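Local coordinates for amidohydrolase (Thermotoga maritima, PDB 3OOQ), which probably hydrolyses a cyclic amide, allantoin being one tentative candidate, as a member of the amidohydrolase family whose true substrate is not established, at residues I7-N11 with N39-P43; L108-T113 with V375-I380; Y189-K193 with M210-E214; R224-A230 with V248-E254; S259-A263 with K296-L300. One frame throughout, in Å; residues are numbered along the deposited sequence.

Contact 1. Residues I7-N11 with N39-P43; sequences ILFKN and NIEDP
Leu-8 meets Ile-40 and the chain that follows it with the two arms of its isopropyl group. With chi1 at 179° that group is carried out toward the loop, one methyl to Ile-40 and one to the backbone. CD1 rests against Ile-40 CG2 at 3.7 Å, a contact of branched aliphatic groups at a slant, while CD2 reaches the backbone, 3.7 Å from Ile-40 O and 3.8 Å from Asp-42 N. Strand alternation sends the next residue, Phe-9, to the other face of the sheet. Lys-10 returns to the side of Leu-8. Its chain bends at chi2 and chi3, and the bends bring NZ back to the loop, where it gives Ile-40 O a hydrogen bond of 2.9 Å; the nitrogen lies 20° from the carbonyl plane. The same ammonium makes a long, hence weak, salt bridge to Glu-41 OE2, 3.6 Å from NZ, and a separate salt bridge to Asp-25 on the neighbouring strand 24-29. Asp-25 OD2 also accepts from Ile-40 N, so one carboxylate ties both segments. Strand 7-10 lies between 24-29 and 46-49 in the small sheet beside the barrel, and the loop 39-43 leads into 46-49. The chemistry is two-layered: Leu-8 and Ile-40, both buried, make the apolar part, and at the partly exposed margin stands a long lysine whose NZ is held by a carbonyl and an aspartate, with Glu-41 as a weaker third partner.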
# COMPACT_ATOMS: atom_id res chain seq x y z
N ILE F 7 5.90 -65.26 -0.77
CA ILE F 7 6.16 -65.12 0.66
C ILE F 7 5.02 -65.75 1.44
O ILE F 7 3.85 -65.50 1.16
CB ILE F 7 6.32 -63.65 1.09
CG1 ILE F 7 7.53 -63.00 0.41
CG2 ILE F 7 6.44 -63.55 2.60
CD1 ILE F 7 7.59 -61.49 0.60
N LEU F 8 5.37 -66.56 2.43
CA LEU F 8 4.38 -67.21 3.26
C LEU F 8 4.54 -66.73 4.69
O LEU F 8 5.52 -67.06 5.37
CB LEU F 8 4.53 -68.73 3.15
CG LEU F 8 3.60 -69.63 3.96
CD1 LEU F 8 2.12 -69.25 3.73
CD2 LEU F 8 3.87 -71.11 3.66
N PHE F 9 3.59 -65.92 5.15
CA PHE F 9 3.63 -65.41 6.51
C PHE F 9 2.96 -66.43 7.42
O PHE F 9 1.81 -66.79 7.20
CB PHE F 9 2.91 -64.06 6.62
CG PHE F 9 3.58 -62.96 5.84
CD1 PHE F 9 4.68 -62.28 6.37
CD2 PHE F 9 3.11 -62.58 4.58
CE1 PHE F 9 5.31 -61.25 5.65
CE2 PHE F 9 3.71 -61.55 3.86
CZ PHE F 9 4.82 -60.87 4.41
N LYS F 10 3.68 -66.89 8.43
CA LYS F 10 3.18 -67.99 9.28
C LYS F 10 2.85 -67.58 10.71
O LYS F 10 3.64 -66.93 11.39
CB LYS F 10 4.17 -69.18 9.27
CG LYS F 10 4.41 -69.77 7.88
CD LYS F 10 3.91 -71.21 7.67
CE LYS F 10 2.83 -71.69 8.64
NZ LYS F 10 2.07 -72.84 8.03
N ASN F 11 1.67 -68.00 11.17
CA ASN F 11 1.34 -68.01 12.60
C ASN F 11 1.19 -66.63 13.26
O ASN F 11 1.30 -66.50 14.48
CB ASN F 11 2.33 -68.92 13.37
CG ASN F 11 1.80 -69.36 14.72
OD1 ASN F 11 0.61 -69.63 14.89
ND2 ASN F 11 2.68 -69.42 15.70
N ASN F 39 -3.77 -73.05 7.97
CA ASN F 39 -2.56 -73.87 7.82
C ASN F 39 -2.07 -73.97 6.38
O ASN F 39 -2.15 -75.03 5.75
CB ASN F 39 -2.79 -75.30 8.39
CG ASN F 39 -2.40 -75.43 9.85
OD1 ASN F 39 -3.24 -75.66 10.72
ND2 ASN F 39 -1.11 -75.28 10.13
N ILE F 40 -1.57 -72.86 5.85
CA ILE F 40 -1.08 -72.84 4.47
C ILE F 40 0.33 -73.44 4.39
O ILE F 40 1.17 -73.16 5.25
CB ILE F 40 -1.10 -71.41 3.86
CG1 ILE F 40 -2.51 -70.82 3.95
CG2 ILE F 40 -0.61 -71.44 2.42
CD1 ILE F 40 -2.61 -69.34 3.58
N GLU F 41 0.56 -74.28 3.38
CA GLU F 41 1.90 -74.80 3.06
C GLU F 41 2.23 -74.47 1.61
O GLU F 41 1.37 -74.58 0.74
CB GLU F 41 1.99 -76.32 3.29
CG GLU F 41 2.98 -76.76 4.38
CD GLU F 41 2.57 -76.33 5.79
OE1 GLU F 41 1.37 -76.46 6.13
OE2 GLU F 41 3.45 -75.88 6.56
N ASP F 42 3.46 -74.05 1.36
CA ASP F 42 3.94 -73.81 -0.01
C ASP F 42 5.44 -74.05 -0.07
O ASP F 42 6.22 -73.34 0.59
CB ASP F 42 3.57 -72.42 -0.53
CG ASP F 42 3.73 -72.29 -2.05
OD1 ASP F 42 4.89 -72.25 -2.55
OD2 ASP F 42 2.70 -72.21 -2.75
N PRO F 43 5.85 -75.05 -0.87
CA PRO F 43 7.22 -75.59 -0.85
C PRO F 43 8.26 -74.60 -1.37
O PRO F 43 9.43 -74.65 -0.96
CB PRO F 43 7.13 -76.80 -1.79
CG PRO F 43 6.00 -76.48 -2.73
CD PRO F 43 5.01 -75.69 -1.91

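Contact 2. Residues L108-T113 with V375-I380; sequences LAGGVT and VERVYI
Ala-109 O takes a hydrogen bond of 2.7 Å from a water that in turn accepts from Val-375 N at 2.9 Å, so the two backbones are bridged at one end of the contact. Here the helix 103-108 closes in a Schellman motif and passes into strand 112-117 of the barrel, against strand 375-380 near the end of the chain. Gly-111, with positive phi, is the C-prime residue of that motif and suits it for lack of a side chain; its N bonds back to Leu-108 O. Across the gap Val-375 turns both methyls to this turn: CG2 lies 3.3 Å from Ala-109 O and CG1 faces Leu-108 O. Strand 375-380 carries a classic beta bulge, Glu-376 and Arg-377 together standing opposite the single residue Val-363, and beyond it Val-378 and Ile-380 point to the first segment while Tyr-379 points away. Valine and isoleucine suit these places because beta-branched chains fill a buried strand face without polar demands. The Leu-108 side chain runs at about a right angle to both, and its CD2 meets Ile-380 CD1 at 3.9 Å and Val-378 CG1 at 4.0 Å. In Thr-113 a chi1 of 56° places the methyl, not the hydroxyl, against the strand. Thr-113 CG2 lies 3.5 Å from Val-378 CG1, and Thr-113 CB touches Ile-380 CD1.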
# COMPACT_ATOMS: atom_id res chain seq x y z
N LEU F 108 4.50 -44.79 7.05
CA LEU F 108 4.77 -46.22 7.01
C LEU F 108 5.04 -46.78 8.41
O LEU F 108 4.51 -47.82 8.78
CB LEU F 108 5.93 -46.52 6.04
CG LEU F 108 5.68 -46.26 4.54
CD1 LEU F 108 6.99 -46.27 3.74
CD2 LEU F 108 4.69 -47.28 3.95
N ALA F 109 5.85 -46.08 9.21
CA ALA F 109 6.08 -46.44 10.60
C ALA F 109 4.80 -46.40 11.47
O ALA F 109 4.80 -46.89 12.60
CB ALA F 109 7.22 -45.56 11.23
N GLY F 110 3.73 -45.78 10.95
CA GLY F 110 2.42 -45.84 11.60
C GLY F 110 1.43 -46.75 10.89
O GLY F 110 0.25 -46.81 11.24
N GLY F 111 1.91 -47.46 9.88
CA GLY F 111 1.14 -48.50 9.23
C GLY F 111 0.23 -48.05 8.12
O GLY F 111 -0.64 -48.80 7.71
N VAL F 112 0.44 -46.83 7.61
CA VAL F 112 -0.34 -46.29 6.50
C VAL F 112 0.38 -46.54 5.17
O VAL F 112 1.55 -46.18 5.00
CB VAL F 112 -0.59 -44.77 6.67
CG1 VAL F 112 -1.45 -44.24 5.53
CG2 VAL F 112 -1.28 -44.50 8.00
N THR F 113 -0.33 -47.13 4.21
CA THR F 113 0.31 -47.49 2.95
C THR F 113 -0.25 -46.76 1.73
O THR F 113 0.46 -46.55 0.76
CB THR F 113 0.24 -49.01 2.70
OG1 THR F 113 -1.13 -49.43 2.75
CG2 THR F 113 1.04 -49.77 3.75
N VAL F 375 5.29 -50.86 14.55
CA VAL F 375 5.38 -51.45 13.23
C VAL F 375 6.76 -52.08 13.03
O VAL F 375 7.77 -51.39 13.12
CB VAL F 375 5.12 -50.41 12.13
CG1 VAL F 375 5.47 -50.97 10.74
CG2 VAL F 375 3.68 -49.95 12.18
N GLU F 376 6.79 -53.38 12.77
CA GLU F 376 8.06 -54.05 12.52
C GLU F 376 8.43 -54.08 11.04
O GLU F 376 9.60 -53.98 10.71
CB GLU F 376 8.04 -55.46 13.12
CG GLU F 376 7.81 -55.41 14.64
CD GLU F 376 7.99 -56.74 15.34
OE1 GLU F 376 8.17 -57.76 14.64
OE2 GLU F 376 7.94 -56.75 16.60
N ARG F 377 7.44 -54.21 10.17
CA ARG F 377 7.68 -54.31 8.73
C ARG F 377 6.46 -53.87 7.96
O ARG F 377 5.35 -54.03 8.45
CB ARG F 377 7.97 -55.75 8.30
CG ARG F 377 9.32 -56.29 8.70
CD ARG F 377 9.56 -57.59 7.98
NE ARG F 377 10.66 -58.36 8.54
CZ ARG F 377 11.05 -59.54 8.08
NH1 ARG F 377 10.41 -60.09 7.05
NH2 ARG F 377 12.07 -60.17 8.64
N VAL F 378 6.68 -53.37 6.75
CA VAL F 378 5.58 -53.00 5.85
C VAL F 378 5.92 -53.49 4.46
O VAL F 378 7.04 -53.29 3.98
CB VAL F 378 5.34 -51.46 5.79
CG1 VAL F 378 4.12 -51.12 4.86
CG2 VAL F 378 5.11 -50.88 7.18
N TYR F 379 4.95 -54.16 3.83
CA TYR F 379 5.04 -54.58 2.46
C TYR F 379 3.98 -53.82 1.70
O TYR F 379 2.90 -53.56 2.25
CB TYR F 379 4.77 -56.09 2.33
CG TYR F 379 5.79 -56.97 3.05
CD1 TYR F 379 5.70 -57.18 4.43
CD2 TYR F 379 6.82 -57.59 2.35
CE1 TYR F 379 6.63 -57.99 5.10
CE2 TYR F 379 7.76 -58.41 3.02
CZ TYR F 379 7.64 -58.60 4.39
OH TYR F 379 8.53 -59.40 5.05
N ILE F 380 4.29 -53.45 0.47
CA ILE F 380 3.34 -52.83 -0.45
C ILE F 380 3.52 -53.58 -1.77
O ILE F 380 4.64 -53.73 -2.24
CB ILE F 380 3.62 -51.31 -0.64
CG1 ILE F 380 3.28 -50.56 0.66
CG2 ILE F 380 2.83 -50.75 -1.83
CD1 ILE F 380 3.51 -49.04 0.63
O HOH W 1 5.98 -48.01 14.71

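Contact 3. Residues Y189-K193 with M210-E214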
# COMPACT_ATOMS: atom_id res chain seq x y z
N TYR F 189 -20.15 -26.29 -22.46
CA TYR F 189 -18.99 -26.90 -23.11
C TYR F 189 -19.32 -28.27 -23.71
O TYR F 189 -18.93 -28.57 -24.84
CB TYR F 189 -17.92 -27.06 -22.05
CG TYR F 189 -16.63 -27.71 -22.46
CD1 TYR F 189 -16.34 -29.02 -22.09
CD2 TYR F 189 -15.66 -26.99 -23.17
CE1 TYR F 189 -15.10 -29.62 -22.44
CE2 TYR F 189 -14.43 -27.56 -23.51
CZ TYR F 189 -14.16 -28.87 -23.15
OH TYR F 189 -12.93 -29.40 -23.49
N MSE F 190 -20.02 -29.09 -22.95
CA MSE F 190 -20.51 -30.37 -23.43
C MSE F 190 -21.47 -30.21 -24.61
O MSE F 190 -21.35 -30.95 -25.59
CB MSE F 190 -21.16 -31.15 -22.29
CG MSE F 190 -20.14 -31.55 -21.21
SE MSE F 190 -20.94 -32.39 -19.64
CE MSE F 190 -21.45 -34.12 -20.43
N LYS F 191 -22.39 -29.25 -24.53
CA LYS F 191 -23.33 -29.03 -25.61
C LYS F 191 -22.62 -28.55 -26.87
O LYS F 191 -23.00 -28.93 -27.97
CB LYS F 191 -24.43 -28.05 -25.20
CG LYS F 191 -25.28 -28.56 -24.05
CD LYS F 191 -26.24 -27.52 -23.53
CE LYS F 191 -26.95 -28.06 -22.31
NZ LYS F 191 -27.80 -27.02 -21.68
N LYS F 192 -21.57 -27.74 -26.70
CA LYS F 192 -20.75 -27.33 -27.85
C LYS F 192 -20.07 -28.53 -28.50
O LYS F 192 -20.03 -28.62 -29.73
CB LYS F 192 -19.72 -26.27 -27.46
CG LYS F 192 -20.31 -24.90 -27.20
CD LYS F 192 -19.22 -23.94 -26.73
CE LYS F 192 -19.80 -22.66 -26.15
NZ LYS F 192 -18.78 -22.00 -25.25
N LYS F 193 -19.58 -29.45 -27.68
CA LYS F 193 -18.94 -30.68 -28.16
C LYS F 193 -19.91 -31.57 -28.91
O LYS F 193 -19.55 -32.19 -29.92
CB LYS F 193 -18.36 -31.47 -27.01
CG LYS F 193 -16.96 -31.08 -26.62
CD LYS F 193 -16.65 -31.73 -25.31
CE LYS F 193 -15.22 -32.12 -25.21
NZ LYS F 193 -15.09 -33.21 -24.21
N MSE F 210 -12.63 -27.24 -18.17
CA MSE F 210 -13.92 -27.79 -18.56
C MSE F 210 -13.87 -29.32 -18.66
O MSE F 210 -14.86 -29.99 -18.33
CB MSE F 210 -14.38 -27.23 -19.91
CG MSE F 210 -14.63 -25.74 -19.96
SE MSE F 210 -16.11 -25.15 -18.81
CE MSE F 210 -15.07 -24.61 -17.30
N GLU F 211 -12.75 -29.86 -19.12
CA GLU F 211 -12.59 -31.31 -19.27
C GLU F 211 -12.78 -32.08 -17.95
O GLU F 211 -13.47 -33.08 -17.93
CB GLU F 211 -11.26 -31.67 -19.95
CG GLU F 211 -11.21 -31.34 -21.44
CD GLU F 211 -12.03 -32.32 -22.29
OE1 GLU F 211 -12.56 -31.92 -23.34
OE2 GLU F 211 -12.14 -33.49 -21.90
N VAL F 212 -12.21 -31.60 -16.85
CA VAL F 212 -12.39 -32.24 -15.54
C VAL F 212 -13.82 -32.12 -15.05
O VAL F 212 -14.33 -33.04 -14.40
CB VAL F 212 -11.54 -31.59 -14.40
CG1 VAL F 212 -11.18 -32.66 -13.37
CG2 VAL F 212 -10.32 -30.93 -14.93
N GLY F 213 -14.44 -30.97 -15.30
CA GLY F 213 -15.84 -30.76 -14.90
C GLY F 213 -16.73 -31.76 -15.60
O GLY F 213 -17.66 -32.32 -15.01
N GLU F 214 -16.44 -31.99 -16.88
CA GLU F 214 -17.19 -32.96 -17.68
C GLU F 214 -17.04 -34.38 -17.09
O GLU F 214 -18.02 -35.14 -17.00
CB GLU F 214 -16.74 -32.92 -19.15
CG GLU F 214 -17.38 -34.00 -20.03
CD GLU F 214 -17.02 -33.90 -21.51
OE1 GLU F 214 -16.18 -33.05 -21.90
OE2 GLU F 214 -17.59 -34.67 -22.29
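Tyr-189 leaves its helix with CG anti to the backbone N (chi1 179°), a torsion that aims the ring straight at helix 208-217. Its CB already lies near Met-210 CG. Beyond it, the beta-methylene of Met-210, a selenomethionine, sits over the centre of one ring face in a CH-pi contact, and the selenium stands obliquely 5.1 Å from the ring centroid. On the edge, CE1 passes 3.6 Å from Glu-214 OE1, and Phe-203 adds an edge-to-face ring contact. At the tip, OH donates to Glu-211 OE1 at 2.6 Å, on its anti side, and is also bonded to Asp-207 N. A tyrosine fits because it offers a flat hydrophobic face and a polar end in one side chain. Helices 172-198 and 208-217 cross nearly at right angles (-93°), their local axes 11.0 Å apart, so a compact patch joins them: this Met-aromatic contact and a salt-bridge network of Lys-193, Glu-211 and Glu-214. Beside it Lys-191 and Lys-192 pack on a neighbouring subunit. Lys-193 NZ meets Glu-211 OE1 at 3.0 Å on the syn side and uses the syn lone pair of Glu-214 OE1 at 2.6 Å. Glu-211 OE1 thus accepts from tyrosine and lysine, both tilted out of its carboxylate plane. Glu-214, extended beyond CG, gives its other oxygen to Arg-218, and the selenium of Met-190, also a selenomethionine, lies 3.9 Å from Glu-214 CG.

Contact 4. Residues R224-A230 with V248-E254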
# COMPACT_ATOMS: atom_id res chain seq x y z
N ARG F 224 -15.35 -34.21 -4.33
CA ARG F 224 -14.94 -34.37 -2.96
C ARG F 224 -15.16 -33.02 -2.29
O ARG F 224 -14.39 -32.08 -2.52
CB ARG F 224 -13.48 -34.84 -2.92
CG ARG F 224 -13.20 -36.20 -3.63
CD ARG F 224 -13.96 -37.38 -3.00
NE ARG F 224 -13.57 -37.52 -1.59
CZ ARG F 224 -12.63 -38.34 -1.13
NH1 ARG F 224 -11.99 -39.16 -1.95
NH2 ARG F 224 -12.33 -38.34 0.17
N MSE F 225 -16.20 -32.93 -1.47
CA MSE F 225 -16.75 -31.64 -1.04
C MSE F 225 -16.53 -31.33 0.43
O MSE F 225 -17.19 -31.91 1.30
CB MSE F 225 -18.23 -31.55 -1.41
CG MSE F 225 -18.42 -31.59 -2.90
SE MSE F 225 -20.27 -31.66 -3.47
CE MSE F 225 -20.36 -29.90 -4.28
N HIS F 226 -15.60 -30.41 0.68
CA HIS F 226 -15.17 -29.99 2.02
C HIS F 226 -16.29 -29.15 2.64
O HIS F 226 -16.65 -28.11 2.08
CB HIS F 226 -13.86 -29.16 1.88
CG HIS F 226 -13.46 -28.38 3.10
ND1 HIS F 226 -14.12 -27.22 3.51
CD2 HIS F 226 -12.44 -28.55 3.97
CE1 HIS F 226 -13.53 -26.73 4.59
NE2 HIS F 226 -12.51 -27.53 4.90
N ALA F 227 -16.84 -29.61 3.76
CA ALA F 227 -17.89 -28.89 4.49
C ALA F 227 -17.97 -29.28 5.95
O ALA F 227 -17.94 -30.46 6.28
CB ALA F 227 -19.27 -29.09 3.83
N HIS F 228 -18.12 -28.28 6.82
CA HIS F 228 -18.16 -28.52 8.26
C HIS F 228 -19.55 -28.28 8.81
O HIS F 228 -20.16 -29.19 9.35
CB HIS F 228 -17.14 -27.63 9.00
CG HIS F 228 -15.72 -27.98 8.71
ND1 HIS F 228 -15.10 -29.10 9.23
CD2 HIS F 228 -14.78 -27.35 7.94
CE1 HIS F 228 -13.85 -29.15 8.80
NE2 HIS F 228 -13.63 -28.11 8.01
N ARG F 229 -20.05 -27.05 8.68
CA ARG F 229 -21.34 -26.68 9.23
C ARG F 229 -22.48 -27.39 8.48
O ARG F 229 -22.38 -27.63 7.28
CB ARG F 229 -21.51 -25.15 9.20
CG ARG F 229 -22.43 -24.62 10.29
CD ARG F 229 -22.37 -23.09 10.38
NE ARG F 229 -22.97 -22.48 9.19
CZ ARG F 229 -23.04 -21.18 8.96
NH1 ARG F 229 -22.55 -20.30 9.84
NH2 ARG F 229 -23.62 -20.74 7.84
N ALA F 230 -23.54 -27.77 9.19
CA ALA F 230 -24.60 -28.61 8.61
C ALA F 230 -25.19 -28.01 7.32
O ALA F 230 -25.42 -28.74 6.34
CB ALA F 230 -25.74 -28.90 9.65
N VAL F 248 -18.71 -37.01 -2.27
CA VAL F 248 -18.28 -37.43 -0.96
C VAL F 248 -18.19 -36.14 -0.14
O VAL F 248 -17.74 -35.11 -0.64
CB VAL F 248 -16.88 -38.12 -1.03
CG1 VAL F 248 -16.37 -38.49 0.34
CG2 VAL F 248 -16.92 -39.38 -1.94
N ILE F 249 -18.62 -36.19 1.11
CA ILE F 249 -18.44 -35.06 2.02
C ILE F 249 -17.13 -35.22 2.78
O ILE F 249 -16.90 -36.29 3.37
CB ILE F 249 -19.61 -34.98 3.01
CG1 ILE F 249 -20.95 -34.74 2.28
CG2 ILE F 249 -19.34 -33.91 4.05
CD1 ILE F 249 -21.11 -33.29 1.71
N GLU F 250 -16.28 -34.20 2.75
CA GLU F 250 -15.02 -34.21 3.50
C GLU F 250 -15.19 -33.49 4.83
O GLU F 250 -15.78 -32.41 4.87
CB GLU F 250 -13.88 -33.53 2.72
CG GLU F 250 -13.81 -33.80 1.24
CD GLU F 250 -13.76 -35.29 0.90
OE1 GLU F 250 -14.44 -35.67 -0.07
OE2 GLU F 250 -13.07 -36.07 1.61
N HIS F 251 -14.63 -34.08 5.88
CA HIS F 251 -14.75 -33.62 7.28
C HIS F 251 -16.17 -33.83 7.84
O HIS F 251 -16.35 -34.60 8.80
CB HIS F 251 -14.30 -32.18 7.48
CG HIS F 251 -13.04 -31.83 6.74
ND1 HIS F 251 -11.81 -32.36 7.07
CD2 HIS F 251 -12.82 -31.01 5.69
CE1 HIS F 251 -10.89 -31.88 6.25
NE2 HIS F 251 -11.47 -31.05 5.41
N GLY F 252 -17.16 -33.15 7.26
CA GLY F 252 -18.56 -33.32 7.66
C GLY F 252 -18.75 -33.18 9.16
O GLY F 252 -19.48 -33.95 9.79
N THR F 253 -18.10 -32.17 9.73
CA THR F 253 -18.06 -31.95 11.17
C THR F 253 -19.45 -32.04 11.83
O THR F 253 -19.58 -32.65 12.89
CB THR F 253 -17.37 -30.60 11.46
OG1 THR F 253 -15.99 -30.72 11.08
CG2 THR F 253 -17.43 -30.24 12.93
N GLU F 254 -20.47 -31.45 11.20
CA GLU F 254 -21.83 -31.48 11.72
C GLU F 254 -22.76 -32.46 11.02
O GLU F 254 -23.98 -32.36 11.15
CB GLU F 254 -22.44 -30.06 11.71
CG GLU F 254 -21.69 -29.09 12.60
CD GLU F 254 -22.44 -27.79 12.83
OE1 GLU F 254 -23.39 -27.49 12.07
OE2 GLU F 254 -22.07 -27.09 13.79
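Arg-224 grips Glu-250 side-on, NE to OE1 and NH2 to OE2, the latter 2.8 Å, with the guanidinium and carboxylate planes 41° apart. The arginine's bends at chi2 and chi3 fold it alongside Val-248, and NH2 also reaches Ala-62 O, so a buried charge pair is well satisfied. Here the backbones are in tight parallel register: Met-225 N bonds to Val-248 O at 2.8 Å, Glu-250 N to Met-225 O, and Ala-227 N to Glu-250 O, nearly straight at 178°. Then regular pairing stops. The chains part at Ala-227 and His-251, where the bond from Gly-252 N to Ala-227 O is weak, then approach again; one sound backbone bond, Glu-254 N to His-228 O at 2.9 Å, persists, and side chains add the rest. His-228 ND1 and Thr-253 OG1 share a 2.6 Å hydrogen bond. The rings of His-228 and His-251 are near parallel but slid apart, while His-251 ND1 is held by Gly-272 O. Glu-254 OE1 meets Ala-230 N at 2.9 Å and is shared with Gln-100 of a neighbouring subunit. Strand 223-227, helix 230-243 and strand 247-249 form a beta-alpha-beta unit, and histidines gathered at the C-terminal ends of its strands are consistent with the active-site mouth of an amidohydrolase TIM barrel.

Contact 5. Residues S259-A263 with K296-L300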
# COMPACT_ATOMS: atom_id res chain seq x y z
N SER F 259 -27.68 -36.84 9.92
CA SER F 259 -27.24 -38.18 9.55
C SER F 259 -28.31 -39.01 8.82
O SER F 259 -27.99 -39.80 7.92
CB SER F 259 -26.71 -38.93 10.77
OG SER F 259 -27.62 -38.83 11.85
N LYS F 260 -29.58 -38.82 9.18
CA LYS F 260 -30.68 -39.55 8.54
C LYS F 260 -30.70 -39.26 7.05
O LYS F 260 -30.80 -40.18 6.24
CB LYS F 260 -32.03 -39.21 9.18
CG LYS F 260 -32.45 -40.14 10.34
CD LYS F 260 -31.37 -40.29 11.44
CE LYS F 260 -32.00 -40.52 12.82
NZ LYS F 260 -32.74 -41.82 12.89
N VAL F 261 -30.55 -37.99 6.70
CA VAL F 261 -30.51 -37.59 5.30
C VAL F 261 -29.33 -38.20 4.57
O VAL F 261 -29.49 -38.71 3.46
CB VAL F 261 -30.53 -36.05 5.14
CG1 VAL F 261 -30.63 -35.67 3.68
CG2 VAL F 261 -31.71 -35.48 5.89
N LEU F 262 -28.14 -38.16 5.18
CA LEU F 262 -26.94 -38.71 4.56
C LEU F 262 -27.07 -40.22 4.32
O LEU F 262 -26.71 -40.71 3.25
CB LEU F 262 -25.69 -38.39 5.41
CG LEU F 262 -25.40 -36.89 5.64
CD1 LEU F 262 -24.20 -36.71 6.54
CD2 LEU F 262 -25.15 -36.17 4.37
N ALA F 263 -27.60 -40.92 5.33
CA ALA F 263 -27.88 -42.36 5.22
C ALA F 263 -28.87 -42.69 4.09
O ALA F 263 -28.57 -43.52 3.22
CB ALA F 263 -28.38 -42.91 6.55
N LYS F 296 -24.03 -45.66 13.67
CA LYS F 296 -25.36 -46.04 14.15
C LYS F 296 -26.50 -45.70 13.17
O LYS F 296 -27.44 -46.48 12.99
CB LYS F 296 -25.60 -45.38 15.51
CG LYS F 296 -26.89 -45.76 16.21
CD LYS F 296 -26.98 -45.06 17.55
CE LYS F 296 -28.43 -45.03 18.03
NZ LYS F 296 -28.61 -44.19 19.26
N ASP F 297 -26.42 -44.52 12.56
CA ASP F 297 -27.42 -44.08 11.59
C ASP F 297 -27.17 -44.58 10.17
O ASP F 297 -27.90 -44.24 9.26
CB ASP F 297 -27.56 -42.55 11.63
CG ASP F 297 -28.07 -42.05 12.98
OD1 ASP F 297 -28.89 -42.77 13.60
OD2 ASP F 297 -27.65 -40.95 13.44
N GLY F 298 -26.15 -45.41 9.98
CA GLY F 298 -25.98 -46.14 8.73
C GLY F 298 -25.31 -45.36 7.61
O GLY F 298 -25.54 -45.64 6.44
N VAL F 299 -24.48 -44.39 7.99
CA VAL F 299 -23.66 -43.65 7.02
C VAL F 299 -22.35 -44.39 6.81
O VAL F 299 -21.71 -44.83 7.77
CB VAL F 299 -23.39 -42.20 7.50
CG1 VAL F 299 -22.63 -41.37 6.40
CG2 VAL F 299 -24.71 -41.51 7.85
N LEU F 300 -21.95 -44.51 5.55
CA LEU F 300 -20.64 -45.00 5.20
C LEU F 300 -19.56 -43.92 5.44
O LEU F 300 -19.57 -42.87 4.81
CB LEU F 300 -20.61 -45.47 3.74
CG LEU F 300 -19.22 -45.87 3.25
CD1 LEU F 300 -18.79 -47.17 3.92
CD2 LEU F 300 -19.21 -46.01 1.74
O HOH W 2 -25.73 -44.94 3.90
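Ser-259 and Asp-297 face one another where two helices of the outer barrel layer come together. Helix 290-297 ends in a Schellman motif, in which Gly-298 takes the positive phi that glycine accommodates easily, and the chain then turns through Val-299 toward strand 301-303. The serine hydroxyl sits between its backbone N and carbonyl carbon (chi1 49°), directed at the carboxylate, and Ser-259 OG donates to Asp-297 OD2 at 2.7 Å; a weak hydrogen bond also links OG to Tyr-256 O. It comes to the aspartate oxygen from above, 40° out of the carboxylate plane. Asp-297, at the last turn of its helix, thereby gains a short polar partner from the first turn of helix 259-264. Lys-260 sweeps across the same carboxylate at a slant, its chain bent at chi2, chi3 and chi4; its NZ stops 4.0 Å from Asp-297 OD1, beyond salt-bridge range, though it may slightly offset the negative charge. The apolar contacts centre on Val-299. Its CG2 wedges at the helix, 3.7 Å from Ser-259 O, and 4.1 Å from both Leu-262 CB and Ala-263 CB. Leu-262 and Val-299 also rest on Val-269 of strand 269-271, and Leu-294 backs Ser-259 and Val-299, so Val-299 joins both helices to strand 269-271. The small Ala-263 suits a place where the backbones come close: Ala-263 CB lies tightly, 3.1 Å, against Asp-297 O. Beside it a water donates to both chains, reaching Gly-298 O at 2.6 Å and, more loosely, Ala-263 O at 3.2 Å.

Contacts 1 and 2 adjoin: Phe-9 CZ lies 3.5 Å from Tyr-379 CE1, the rings meeting edge-to-face, so the small N-terminal sheet is bound to strand 375-380 next to the barrel. Contacts 3, 4 and 5 all lie within the chain loop that contact 2 closes. Contact 4 reaches the same branched sheet as contact 2, though their centres are about 29 Å apart, and carries the histidines at the probable active site. Contact 5 follows contact 4 in the chain, with centres about 14 Å apart and nearest atoms about 5 Å apart. Contact 3 is more remote, about 27 Å centre to centre from contact 4. The second subunit reaches contacts 3 and 4 and, lightly, contact 5.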